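Local coordinates for protein Blo t 1 allergen (Blomia tropicalis, PDB 5JT8) that probably cleaves proteins as a papain-family cysteine protease made with an inhibitory propeptide, and is known as a mite allergen, at residues 72-76 / 129-133; 97-103 / 229-233; 275-279 / 323-327. One frame throughout, in Å; residues are numbered along the deposited sequence.

Contact 1. Residues 72-76 / 129-133; sequences INEYS and RQQGS. With NO3 (nitrate ion), chain I.
Two direct hydrogen bonds, one from each side of the contact, join E74 to Q130 and Y75 to G132. Q130 NE2 donates a hydrogen bond to E74 OE2 at 2.6 Å, with an angle of 155° at the hydrogen. The acceptor lies near the Q130 amide plane, yet the donor meets the oxygen from above the carboxylate plane, in keeping with the two flat groups, which arrive from opposite directions, standing 79° apart. The Y75 hydroxyl donates to the G132 carbonyl, OH to O 2.7 Å, from above that carbonyl's plane. A water ties the two bonds together: it donates to E74 OE2 and to Y75 OH, 2.7 Å in each case, and accepts from G132 N. The tyrosine hydroxyl is therefore both donor and acceptor, and E74 OE2 accepts two hydrogen bonds, which would probably favour a charged carboxylate.

N73 and Y75 fit the N-x-F-x-D part of the GNFD motif of I29 propeptides, with tyrosine at the phenylalanine position, while 129-133 leads toward C137, at the position of the catalytic cysteine in papain-like proteases. N73 OD1 accepts from Y75 N in an Asx turn, within a type I turn from N73 to S76.

E74 CG sits between its own backbone N and carbonyl carbon (chi1 66°), which lays the chain over the Y75 ring, CG 3.6 Å above its centre. W303 packs edge-to-face with the same ring. Q131, at the position of papain's oxyanion-hole glutamine, touches Y75 OH through CG at 3.4 Å; its amide turns elsewhere, OE1 to S302 OG and NE2 to C134 O. At the far end R129 salt-bridges E147 and holds a nitrate by NH1 to O3, 2.7 Å.

Contact 2. Residues 97-103 / 229-233; sequences MKMEAAK and QQLRY
A101 and A102, just beyond helix 94-100, pack on Q230 at the end of strand 227-230, which forms a two-stranded antiparallel sheet with 329-332 in the papain-like fold. The tight part centres on the Q230 carbonyl. A102 N reaches Q230 O at 2.9 Å and almost straight, 174° at the hydrogen, and Q229 NE2 reaches the same oxygen at 3.0 Å from the opposite face of its plane. Q229 gets there by bending at chi2 (71°), which turns its amide toward the carbonyl of the next residue. The extended Q230 side chain runs toward the helix on a separate path: CG lies 3.7 Å from A101 CA, and NE2 makes a weak bond to M97 O. A101 CB fills the angle between that amide and L231 O, 3.4 Å away, while the Q230 amide also packs on Y327.

The outer side is looser. K98 CE lies above one face of the Y233 ring, offset toward its rim, but NZ is 5.5 Å from the ring centroid, at most a weak cation-pi attraction. K103 turns back to its own segment, NZ pointing at A101 O. Packing closes up again at A102 O, where R232 lies along the segment, CB against that oxygen and CD near K103 O. One water joins A102 O to Y233 N, and beside it R232 CA makes a CA-H...O contact of 3.2 Å with A102 O.

Contact 3. Residues 275-279 / 323-327; sequences NDAYT and GINNY. Unlike the reference sequence in segment 323-327: Y327 (reference Phe). With NO3 (nitrate ion), chain J.
The T279 hydroxyl is buried against Y327 without a hydrogen-bonding partner in the model: OG1 lies at the ring edge, near the ring plane, with CE2 3.8 Å away. Its first torsion, 33°, is displaced from the usual staggered value and sets OG1 toward the tyrosine, leaving CG2 to pack obliquely on N326 ND2 at 4.1 Å.

The direct polar link is that same amide. N326 ND2 donates to D276 O at 2.8 Å with an angle of 151° at the hydrogen; it approaches in the carbonyl plane, and the oxygen is tilted modestly from the amide plane. N326 OD1 bonds to N320 ND2, so both ends of the amide are used and its rotation is fixed. D276 O also lies 3.3 Å from G323 CA. The glycine has positive phi (70°) and presents bare backbone here, which permits so near an approach, and its O accepts from N326 N, a backbone bond within the segment that carries the asparagine side chain to D276 O.

The D276 carboxylate leads off from this bond. CB rests 3.4 Å from G323 N, while the carboxylate works on its own side: OD1 accepts from Y278 N in an Asx turn and OD2 from H255 ND1, so two donors pin the group. Y327, where the reference sequence has phenylalanine, adds a bridge of a different kind, since a water lies 2.8 Å from its OH and donates to A277 O. Outermost, N275 ND2 donates to a nitrate that H319 ND1 also binds.

The contact thus joins two connecting loops of the papain-type fold: 275-279 leads directly into strand 281-291, whose start carries the catalytic histidine in papain-like proteases, and 323-327 leads into the closing strand 329-332.

Contacts 2 and 3 form one continuous patch, their centres 13 Å apart on the same side of the chain's centre. Y233 of contact 2 sits against contact 3, with CD1 3.3 Å from N326 O, and K98 CE is 3.8 Å from Y327 OH, so Y327 of contact 3 is shared packing for Y233, K98 and Q230 of contact 2. Contact 1 stands apart: its centre is 22 Å from that of contact 3 and 30 Å from that of contact 2, and the nearest atoms are about 12 Å and 14 Å away. It joins propeptide to protease beside the approach to C137, deposited as S-hydroxycysteine; contact 2 joins what is probably the later part of the propeptide to the protease, and contact 3 lies within the protease itself.

Contact 1. Residues 72-76 / 129-133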
ATOM      1  N   ILE A  72     -12.547  -5.509 -12.604  1.00 52.65           N
ATOM      2  CA  ILE A  72     -11.908  -6.782 -12.291  1.00 51.42           C
ATOM      3  C   ILE A  72     -10.378  -6.682 -12.242  1.00 53.98           C
ATOM      4  O   ILE A  72      -9.770  -5.961 -13.035  1.00 49.52           O
ATOM      5  CB  ILE A  72     -12.298  -7.841 -13.355  1.00 70.55           C
ATOM      6  CG1 ILE A  72     -13.810  -8.050 -13.365  1.00 67.64           C
ATOM      7  CG2 ILE A  72     -11.558  -9.152 -13.132  1.00 72.04           C
ATOM      8  CD1 ILE A  72     -14.358  -8.486 -12.024  1.00 68.03           C
ATOM      9  N   ASN A  73      -9.761  -7.402 -11.310  1.00 51.63           N
ATOM     10  CA  ASN A  73      -8.317  -7.557 -11.309  1.00 51.35           C
ATOM     11  C   ASN A  73      -7.908  -8.946 -10.829  1.00 52.85           C
ATOM     12  O   ASN A  73      -8.762  -9.813 -10.593  1.00 52.07           O
ATOM     13  CB  ASN A  73      -7.666  -6.489 -10.434  1.00 49.87           C
ATOM     14  CG  ASN A  73      -8.276  -6.430  -9.054  1.00 51.41           C
ATOM     15  OD1 ASN A  73      -8.168  -7.382  -8.271  1.00 43.86           O
ATOM     16  ND2 ASN A  73      -8.926  -5.309  -8.744  1.00 52.59           N
ATOM     17  N   GLU A  74      -6.600  -9.131 -10.664  1.00 53.20           N
ATOM     18  CA  GLU A  74      -6.001 -10.415 -10.288  1.00 58.37           C
ATOM     19  C   GLU A  74      -6.611 -11.030  -9.025  1.00 59.11           C
ATOM     20  O   GLU A  74      -6.562 -12.245  -8.825  1.00 60.83           O
ATOM     21  CB  GLU A  74      -4.488 -10.241 -10.092  1.00 59.21           C
ATOM     22  CG  GLU A  74      -4.118  -9.343  -8.911  1.00 60.18           C
ATOM     23  CD  GLU A  74      -2.621  -9.290  -8.640  1.00 58.70           C
ATOM     24  OE1 GLU A  74      -2.064 -10.317  -8.192  1.00 65.75           O
ATOM     25  OE2 GLU A  74      -2.001  -8.227  -8.876  1.00 47.79           O
ATOM     26  N   TYR A  75      -7.188 -10.187  -8.179  1.00 56.80           N
ATOM     27  CA  TYR A  75      -7.708 -10.629  -6.894  1.00 55.28           C
ATOM     28  C   TYR A  75      -9.207 -10.924  -6.913  1.00 55.11           C
ATOM     29  O   TYR A  75      -9.766 -11.338  -5.900  1.00 52.99           O
ATOM     30  CB  TYR A  75      -7.431  -9.569  -5.831  1.00 49.30           C
ATOM     31  CG  TYR A  75      -5.971  -9.275  -5.577  1.00 51.41           C
ATOM     32  CD1 TYR A  75      -5.101 -10.280  -5.159  1.00 50.48           C
ATOM     33  CD2 TYR A  75      -5.468  -7.978  -5.714  1.00 42.11           C
ATOM     34  CE1 TYR A  75      -3.771 -10.014  -4.914  1.00 50.39           C
ATOM     35  CE2 TYR A  75      -4.141  -7.702  -5.468  1.00 45.29           C
ATOM     36  CZ  TYR A  75      -3.296  -8.721  -5.067  1.00 49.66           C
ATOM     37  OH  TYR A  75      -1.972  -8.442  -4.814  1.00 48.70           O
ATOM     38  N   SER A  76      -9.850 -10.702  -8.056  1.00 59.42           N
ATOM     39  CA  SER A  76     -11.315 -10.720  -8.147  1.00 62.27           C
ATOM     40  C   SER A  76     -11.959 -12.083  -7.901  1.00 71.22           C
ATOM     41  O   SER A  76     -13.184 -12.219  -7.965  1.00 75.37           O
ATOM     42  CB  SER A  76     -11.759 -10.216  -9.522  1.00 61.90           C
ATOM     43  OG  SER A  76     -11.346  -8.882  -9.734  1.00 59.49           O
ATOM     44  N   ARG A 129       4.903  -1.125  -8.559  1.00 30.56           N
ATOM     45  CA  ARG A 129       5.240  -2.528  -8.299  1.00 30.15           C
ATOM     46  C   ARG A 129       3.987  -3.372  -8.136  1.00 30.45           C
ATOM     47  O   ARG A 129       2.878  -2.842  -8.033  1.00 37.08           O
ATOM     48  CB  ARG A 129       6.102  -2.655  -7.043  1.00 30.61           C
ATOM     49  CG  ARG A 129       7.192  -1.601  -6.886  1.00 33.97           C
ATOM     50  CD  ARG A 129       8.174  -1.576  -8.069  1.00 37.14           C
ATOM     51  NE  ARG A 129       9.361  -0.763  -7.773  1.00 38.11           N
ATOM     52  CZ  ARG A 129      10.278  -0.409  -8.673  1.00 39.83           C
ATOM     53  NH1 ARG A 129      10.154  -0.785  -9.941  1.00 34.07           N
ATOM     54  NH2 ARG A 129      11.322   0.321  -8.305  1.00 43.30           N
ATOM     55  N   GLN A 130       4.163  -4.687  -8.070  1.00 31.36           N
ATOM     56  CA  GLN A 130       3.032  -5.605  -7.922  1.00 38.59           C
ATOM     57  C   GLN A 130       3.316  -6.679  -6.871  1.00 37.04           C
ATOM     58  O   GLN A 130       4.159  -7.534  -7.089  1.00 33.10           O
ATOM     59  CB  GLN A 130       2.704  -6.268  -9.265  1.00 37.72           C
ATOM     60  CG  GLN A 130       1.352  -6.969  -9.281  1.00 42.10           C
ATOM     61  CD  GLN A 130       0.856  -7.296 -10.688  1.00 51.27           C
ATOM     62  OE1 GLN A 130       1.620  -7.291 -11.666  1.00 53.52           O
ATOM     63  NE2 GLN A 130      -0.437  -7.585 -10.793  1.00 49.19           N
ATOM     64  N   GLN A 131       2.616  -6.647  -5.739  1.00 34.38           N
ATOM     65  CA  GLN A 131       2.928  -7.587  -4.658  1.00 33.99           C
ATOM     66  C   GLN A 131       2.446  -9.009  -4.969  1.00 36.24           C
ATOM     67  O   GLN A 131       2.983  -9.984  -4.435  1.00 34.61           O
ATOM     68  CB  GLN A 131       2.328  -7.103  -3.332  1.00 32.16           C
ATOM     69  CG  GLN A 131       0.806  -7.093  -3.304  1.00 30.57           C
ATOM     70  CD  GLN A 131       0.256  -6.507  -2.015  1.00 29.57           C
ATOM     71  OE1 GLN A 131       0.151  -5.295  -1.879  1.00 34.76           O
ATOM     72  NE2 GLN A 131      -0.085  -7.372  -1.055  1.00 30.06           N
ATOM     73  N   GLY A 132       1.441  -9.124  -5.835  1.00 37.72           N
ATOM     74  CA  GLY A 132       0.885 -10.425  -6.196  1.00 35.15           C
ATOM     75  C   GLY A 132       0.242 -11.153  -5.020  1.00 40.10           C
ATOM     76  O   GLY A 132      -0.335 -10.536  -4.114  1.00 34.33           O
ATOM     77  N   SER A 133       0.376 -12.474  -5.021  1.00 40.78           N
ATOM     78  CA  SER A 133      -0.273 -13.345  -4.048  1.00 39.14           C
ATOM     79  C   SER A 133       0.507 -13.455  -2.733  1.00 39.85           C
ATOM     80  O   SER A 133       0.872 -14.552  -2.301  1.00 46.93           O
ATOM     81  CB  SER A 133      -0.481 -14.748  -4.662  1.00 39.44           C
TER
HETATM   82  N   NO3 I 406      12.643   1.710 -10.899  1.00 79.36           N
HETATM   83  O1  NO3 I 406      11.981   2.578 -11.542  1.00 70.31           O
HETATM   84  O2  NO3 I 406      13.613   2.064 -10.163  1.00 79.04           O
HETATM   85  O3  NO3 I 406      12.338   0.482 -10.993  1.00 86.10           O
HETATM   86  O   HOH W   1      -0.670  -7.079  -6.791  1.00 39.65           O

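Contact 2. Residues 97-103 / 229-233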
ATOM      1  N   MET A  97       0.481  -1.124  16.980  1.00 47.26           N
ATOM      2  CA  MET A  97       0.601   0.007  16.057  1.00 42.04           C
ATOM      3  C   MET A  97       0.281   1.357  16.710  1.00 41.96           C
ATOM      4  O   MET A  97       0.961   2.336  16.447  1.00 42.21           O
ATOM      5  CB  MET A  97      -0.304  -0.214  14.848  1.00 36.12           C
ATOM      6  CG  MET A  97       0.037  -1.471  14.085  1.00 38.98           C
ATOM      7  SD  MET A  97      -1.024  -1.765  12.662  1.00 51.20           S
ATOM      8  CE  MET A  97      -0.504  -0.441  11.572  1.00 43.14           C
ATOM      9  N   LYS A  98      -0.738   1.413  17.568  1.00 42.19           N
ATOM     10  CA  LYS A  98      -1.082   2.674  18.233  1.00 42.37           C
ATOM     11  C   LYS A  98      -0.001   3.143  19.207  1.00 42.10           C
ATOM     12  O   LYS A  98       0.244   4.345  19.345  1.00 42.48           O
ATOM     13  CB  LYS A  98      -2.415   2.554  18.983  1.00 44.75           C
ATOM     14  CG  LYS A  98      -3.654   2.598  18.094  1.00 46.73           C
ATOM     15  CD  LYS A  98      -4.866   2.072  18.860  1.00 46.42           C
ATOM     16  CE  LYS A  98      -6.107   2.039  17.989  1.00 45.90           C
ATOM     17  NZ  LYS A  98      -7.215   1.327  18.701  1.00 55.18           N
ATOM     18  N   MET A  99       0.642   2.194  19.880  1.00 45.25           N
ATOM     19  CA  MET A  99       1.623   2.511  20.917  1.00 49.45           C
ATOM     20  C   MET A  99       2.842   3.280  20.385  1.00 48.76           C
ATOM     21  O   MET A  99       3.443   4.082  21.094  1.00 48.54           O
ATOM     22  CB  MET A  99       2.062   1.216  21.602  1.00 59.86           C
ATOM     23  CG  MET A  99       3.160   1.369  22.634  1.00 65.31           C
ATOM     24  SD  MET A  99       3.456  -0.201  23.473  1.00104.19           S
ATOM     25  CE  MET A  99       3.472  -1.340  22.086  1.00 68.76           C
ATOM     26  N   GLU A 100       3.195   3.066  19.127  1.00 48.60           N
ATOM     27  CA  GLU A 100       4.388   3.706  18.585  1.00 50.63           C
ATOM     28  C   GLU A 100       4.133   5.120  18.009  1.00 43.44           C
ATOM     29  O   GLU A 100       5.060   5.891  17.791  1.00 41.09           O
ATOM     30  CB  GLU A 100       4.997   2.787  17.532  1.00 58.49           C
ATOM     31  CG  GLU A 100       5.482   1.451  18.119  1.00 68.03           C
ATOM     32  CD  GLU A 100       6.573   1.617  19.175  1.00 70.37           C
ATOM     33  OE1 GLU A 100       7.527   2.404  18.944  1.00 67.32           O
ATOM     34  OE2 GLU A 100       6.452   0.987  20.250  1.00 72.86           O
ATOM     35  N   ALA A 101       2.874   5.469  17.795  1.00 36.01           N
ATOM     36  CA  ALA A 101       2.531   6.763  17.217  1.00 34.80           C
ATOM     37  C   ALA A 101       2.931   7.957  18.085  1.00 31.92           C
ATOM     38  O   ALA A 101       2.950   7.859  19.308  1.00 30.33           O
ATOM     39  CB  ALA A 101       1.039   6.811  16.948  1.00 38.41           C
ATOM     40  N   ALA A 102       3.231   9.089  17.454  1.00 25.42           N
ATOM     41  CA  ALA A 102       3.281  10.356  18.186  1.00 30.78           C
ATOM     42  C   ALA A 102       1.960  10.539  18.949  1.00 34.53           C
ATOM     43  O   ALA A 102       0.927  10.017  18.532  1.00 30.95           O
ATOM     44  CB  ALA A 102       3.526  11.530  17.241  1.00 30.12           C
ATOM     45  N   LYS A 103       2.002  11.249  20.075  1.00 30.41           N
ATOM     46  CA  LYS A 103       0.797  11.463  20.879  1.00 31.52           C
ATOM     47  C   LYS A 103       0.150  12.816  20.582  1.00 32.48           C
ATOM     48  O   LYS A 103      -1.009  13.032  20.911  1.00 38.04           O
ATOM     49  CB  LYS A 103       1.120  11.358  22.382  1.00 32.13           C
ATOM     50  CG  LYS A 103       1.732  10.019  22.774  1.00 37.45           C
ATOM     51  CD  LYS A 103       0.918   8.864  22.198  1.00 43.06           C
ATOM     52  CE  LYS A 103       1.546   7.507  22.522  1.00 52.99           C
ATOM     53  NZ  LYS A 103       2.824   7.252  21.776  1.00 53.11           N
ATOM     54  N   GLN A 229       9.136   8.290  11.562  1.00 27.60           N
ATOM     55  CA  GLN A 229       8.237   8.749  12.621  1.00 27.89           C
ATOM     56  C   GLN A 229       6.796   8.525  12.223  1.00 25.44           C
ATOM     57  O   GLN A 229       6.369   8.942  11.153  1.00 25.35           O
ATOM     58  CB  GLN A 229       8.469  10.231  12.939  1.00 23.04           C
ATOM     59  CG  GLN A 229       7.443  10.825  13.938  1.00 33.47           C
ATOM     60  CD  GLN A 229       7.631  10.308  15.364  1.00 32.27           C
ATOM     61  OE1 GLN A 229       8.724  10.407  15.932  1.00 31.51           O
ATOM     62  NE2 GLN A 229       6.563   9.754  15.947  1.00 23.32           N
ATOM     63  N   GLN A 230       6.051   7.867  13.094  1.00 23.70           N
ATOM     64  CA  GLN A 230       4.635   7.629  12.858  1.00 24.23           C
ATOM     65  C   GLN A 230       3.824   8.733  13.465  1.00 26.26           C
ATOM     66  O   GLN A 230       3.993   9.027  14.647  1.00 30.85           O
ATOM     67  CB  GLN A 230       4.211   6.304  13.452  1.00 21.01           C
ATOM     68  CG  GLN A 230       2.716   6.133  13.596  1.00 32.18           C
ATOM     69  CD  GLN A 230       2.346   4.678  13.829  1.00 39.97           C
ATOM     70  OE1 GLN A 230       3.123   3.785  13.521  1.00 46.21           O
ATOM     71  NE2 GLN A 230       1.167   4.439  14.383  1.00 35.84           N
ATOM     72  N   LEU A 231       2.953   9.347  12.671  1.00 26.08           N
ATOM     73  CA  LEU A 231       2.148  10.463  13.156  1.00 22.36           C
ATOM     74  C   LEU A 231       1.056   9.992  14.133  1.00 27.29           C
ATOM     75  O   LEU A 231       0.730   8.800  14.222  1.00 24.93           O
ATOM     76  CB  LEU A 231       1.501  11.229  11.991  1.00 20.95           C
ATOM     77  CG  LEU A 231       2.359  11.939  10.923  1.00 26.41           C
ATOM     78  CD1 LEU A 231       1.451  12.754   9.978  1.00 28.25           C
ATOM     79  CD2 LEU A 231       3.428  12.848  11.529  1.00 21.79           C
ATOM     80  N   ARG A 232       0.521  10.958  14.873  1.00 25.37           N
ATOM     81  CA  ARG A 232      -0.608  10.768  15.781  1.00 27.85           C
ATOM     82  C   ARG A 232      -1.768  10.037  15.096  1.00 27.27           C
ATOM     83  O   ARG A 232      -2.082  10.332  13.945  1.00 22.49           O
ATOM     84  CB  ARG A 232      -1.053  12.143  16.291  1.00 32.40           C
ATOM     85  CG  ARG A 232      -2.381  12.187  16.987  1.00 44.77           C
ATOM     86  CD  ARG A 232      -2.781  13.627  17.276  1.00 49.65           C
ATOM     87  NE  ARG A 232      -4.145  13.681  17.778  1.00 58.31           N
ATOM     88  CZ  ARG A 232      -5.206  13.987  17.040  1.00 62.05           C
ATOM     89  NH1 ARG A 232      -5.067  14.307  15.762  1.00 63.27           N
ATOM     90  NH2 ARG A 232      -6.410  13.995  17.589  1.00 68.29           N
ATOM     91  N   TYR A 233      -2.366   9.070  15.793  1.00 30.87           N
ATOM     92  CA  TYR A 233      -3.574   8.387  15.332  1.00 32.94           C
ATOM     93  C   TYR A 233      -4.641   9.421  14.997  1.00 34.38           C
ATOM     94  O   TYR A 233      -4.793  10.408  15.721  1.00 28.74           O
ATOM     95  CB  TYR A 233      -4.087   7.406  16.404  1.00 33.81           C
ATOM     96  CG  TYR A 233      -5.242   6.518  15.950  1.00 37.72           C
ATOM     97  CD1 TYR A 233      -5.019   5.427  15.113  1.00 35.60           C
ATOM     98  CD2 TYR A 233      -6.557   6.765  16.370  1.00 32.76           C
ATOM     99  CE1 TYR A 233      -6.073   4.604  14.696  1.00 37.24           C
ATOM    100  CE2 TYR A 233      -7.611   5.949  15.960  1.00 35.72           C
ATOM    101  CZ  TYR A 233      -7.362   4.873  15.119  1.00 40.54           C
ATOM    102  OH  TYR A 233      -8.396   4.062  14.701  1.00 45.70           O
TER
HETATM  103  O   HOH W   2       7.234   6.143  15.241  1.00 31.96           O
HETATM  104  O   HOH W   3      -1.459   8.785  18.703  1.00 29.95           O

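Contact 3. Residues 275-279 / 323-327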
ATOM      1  N   ASN A 275     -14.123   7.565   8.554  1.00 38.11           N
ATOM      2  CA  ASN A 275     -13.547   7.254   9.868  1.00 38.03           C
ATOM      3  C   ASN A 275     -13.362   5.759  10.108  1.00 38.59           C
ATOM      4  O   ASN A 275     -13.538   5.282  11.228  1.00 40.68           O
ATOM      5  CB  ASN A 275     -14.418   7.837  10.990  1.00 40.30           C
ATOM      6  CG  ASN A 275     -14.794   9.288  10.746  1.00 52.36           C
ATOM      7  OD1 ASN A 275     -13.926  10.162  10.612  1.00 51.94           O
ATOM      8  ND2 ASN A 275     -16.094   9.554  10.672  1.00 57.97           N
ATOM      9  N   ASP A 276     -13.018   5.017   9.061  1.00 36.53           N
ATOM     10  CA  ASP A 276     -12.831   3.574   9.187  1.00 32.51           C
ATOM     11  C   ASP A 276     -11.761   3.183  10.216  1.00 37.79           C
ATOM     12  O   ASP A 276     -10.630   3.688  10.184  1.00 41.36           O
ATOM     13  CB  ASP A 276     -12.461   2.984   7.839  1.00 29.66           C
ATOM     14  CG  ASP A 276     -12.889   1.546   7.708  1.00 35.38           C
ATOM     15  OD1 ASP A 276     -12.968   0.846   8.746  1.00 38.77           O
ATOM     16  OD2 ASP A 276     -13.171   1.134   6.571  1.00 37.78           O
ATOM     17  N   ALA A 277     -12.112   2.264  11.110  1.00 39.04           N
ATOM     18  CA  ALA A 277     -11.159   1.768  12.100  1.00 39.76           C
ATOM     19  C   ALA A 277     -10.447   0.508  11.592  1.00 44.85           C
ATOM     20  O   ALA A 277      -9.385   0.131  12.092  1.00 50.94           O
ATOM     21  CB  ALA A 277     -11.857   1.490  13.418  1.00 40.08           C
ATOM     22  N   TYR A 278     -11.031  -0.125  10.583  1.00 36.92           N
ATOM     23  CA  TYR A 278     -10.517  -1.388  10.078  1.00 42.45           C
ATOM     24  C   TYR A 278      -9.488  -1.164   8.979  1.00 44.82           C
ATOM     25  O   TYR A 278      -9.786  -0.613   7.928  1.00 39.46           O
ATOM     26  CB  TYR A 278     -11.659  -2.255   9.557  1.00 44.11           C
ATOM     27  CG  TYR A 278     -11.260  -3.654   9.141  1.00 52.32           C
ATOM     28  CD1 TYR A 278     -11.279  -4.706  10.054  1.00 58.07           C
ATOM     29  CD2 TYR A 278     -10.886  -3.928   7.834  1.00 50.82           C
ATOM     30  CE1 TYR A 278     -10.933  -5.987   9.670  1.00 62.80           C
ATOM     31  CE2 TYR A 278     -10.534  -5.203   7.438  1.00 53.19           C
ATOM     32  CZ  TYR A 278     -10.559  -6.231   8.356  1.00 61.67           C
ATOM     33  OH  TYR A 278     -10.215  -7.506   7.954  1.00 57.25           O
ATOM     34  N   THR A 279      -8.275  -1.617   9.238  1.00 41.19           N
ATOM     35  CA  THR A 279      -7.187  -1.464   8.306  1.00 39.84           C
ATOM     36  C   THR A 279      -6.581  -2.848   7.990  1.00 39.52           C
ATOM     37  O   THR A 279      -6.448  -3.693   8.882  1.00 43.54           O
ATOM     38  CB  THR A 279      -6.152  -0.516   8.899  1.00 47.99           C
ATOM     39  OG1 THR A 279      -6.163  -0.698  10.314  1.00 55.83           O
ATOM     40  CG2 THR A 279      -6.537   0.949   8.624  1.00 46.91           C
ATOM     41  N   GLY A 323      -9.877   4.931   6.744  1.00 30.37           N
ATOM     42  CA  GLY A 323      -8.801   4.964   7.729  1.00 24.77           C
ATOM     43  C   GLY A 323      -7.443   5.468   7.237  1.00 33.64           C
ATOM     44  O   GLY A 323      -6.411   5.202   7.857  1.00 23.66           O
ATOM     45  N   ILE A 324      -7.448   6.210   6.134  1.00 23.60           N
ATOM     46  CA  ILE A 324      -6.238   6.795   5.557  1.00 22.76           C
ATOM     47  C   ILE A 324      -5.394   7.582   6.570  1.00 26.53           C
ATOM     48  O   ILE A 324      -4.160   7.503   6.554  1.00 22.04           O
ATOM     49  CB  ILE A 324      -6.614   7.722   4.377  1.00 23.21           C
ATOM     50  CG1 ILE A 324      -6.889   6.886   3.127  1.00 24.82           C
ATOM     51  CG2 ILE A 324      -5.531   8.781   4.104  1.00 22.36           C
ATOM     52  CD1 ILE A 324      -7.643   7.667   2.053  1.00 24.42           C
ATOM     53  N   ASN A 325      -6.057   8.324   7.455  1.00 22.15           N
ATOM     54  CA  ASN A 325      -5.358   9.115   8.471  1.00 21.51           C
ATOM     55  C   ASN A 325      -4.949   8.362   9.745  1.00 27.99           C
ATOM     56  O   ASN A 325      -4.423   8.971  10.675  1.00 29.28           O
ATOM     57  CB  ASN A 325      -6.228  10.305   8.907  1.00 24.57           C
ATOM     58  CG  ASN A 325      -6.579  11.237   7.767  1.00 29.25           C
ATOM     59  OD1 ASN A 325      -7.259  10.849   6.817  1.00 22.91           O
ATOM     60  ND2 ASN A 325      -6.129  12.492   7.869  1.00 28.60           N
ATOM     61  N   ASN A 326      -5.220   7.067   9.825  1.00 26.37           N
ATOM     62  CA  ASN A 326      -5.024   6.362  11.090  1.00 30.22           C
ATOM     63  C   ASN A 326      -3.548   6.185  11.434  1.00 30.41           C
ATOM     64  O   ASN A 326      -3.131   6.469  12.552  1.00 23.90           O
ATOM     65  CB  ASN A 326      -5.723   4.993  11.065  1.00 34.72           C
ATOM     66  CG  ASN A 326      -7.246   5.105  11.109  1.00 36.56           C
ATOM     67  OD1 ASN A 326      -7.792   6.188  11.325  1.00 34.00           O
ATOM     68  ND2 ASN A 326      -7.933   3.976  10.937  1.00 27.11           N
ATOM     69  N   TYR A 327      -2.764   5.734  10.461  1.00 27.26           N
ATOM     70  CA  TYR A 327      -1.388   5.309  10.707  1.00 23.63           C
ATOM     71  C   TYR A 327      -0.445   5.804   9.634  1.00 21.62           C
ATOM     72  O   TYR A 327      -0.024   5.051   8.747  1.00 24.24           O
ATOM     73  CB  TYR A 327      -1.290   3.781  10.777  1.00 21.10           C
ATOM     74  CG  TYR A 327      -2.209   3.143  11.776  1.00 30.83           C
ATOM     75  CD1 TYR A 327      -1.945   3.220  13.141  1.00 32.29           C
ATOM     76  CD2 TYR A 327      -3.339   2.449  11.361  1.00 22.72           C
ATOM     77  CE1 TYR A 327      -2.783   2.617  14.063  1.00 39.50           C
ATOM     78  CE2 TYR A 327      -4.184   1.855  12.274  1.00 28.67           C
ATOM     79  CZ  TYR A 327      -3.904   1.944  13.623  1.00 35.36           C
ATOM     80  OH  TYR A 327      -4.741   1.347  14.524  1.00 35.64           O
TER
HETATM   81  N   NO3 J 407     -17.450  12.749   8.548  1.00 77.41           N
HETATM   82  O1  NO3 J 407     -18.391  13.292   7.896  1.00 79.47           O
HETATM   83  O2  NO3 J 407     -17.720  11.956   9.494  1.00 78.97           O
HETATM   84  O3  NO3 J 407     -16.242  12.995   8.252  1.00 73.17           O
HETATM   85  O   HOH W   4      -7.478   1.148  13.886  1.00 48.08           O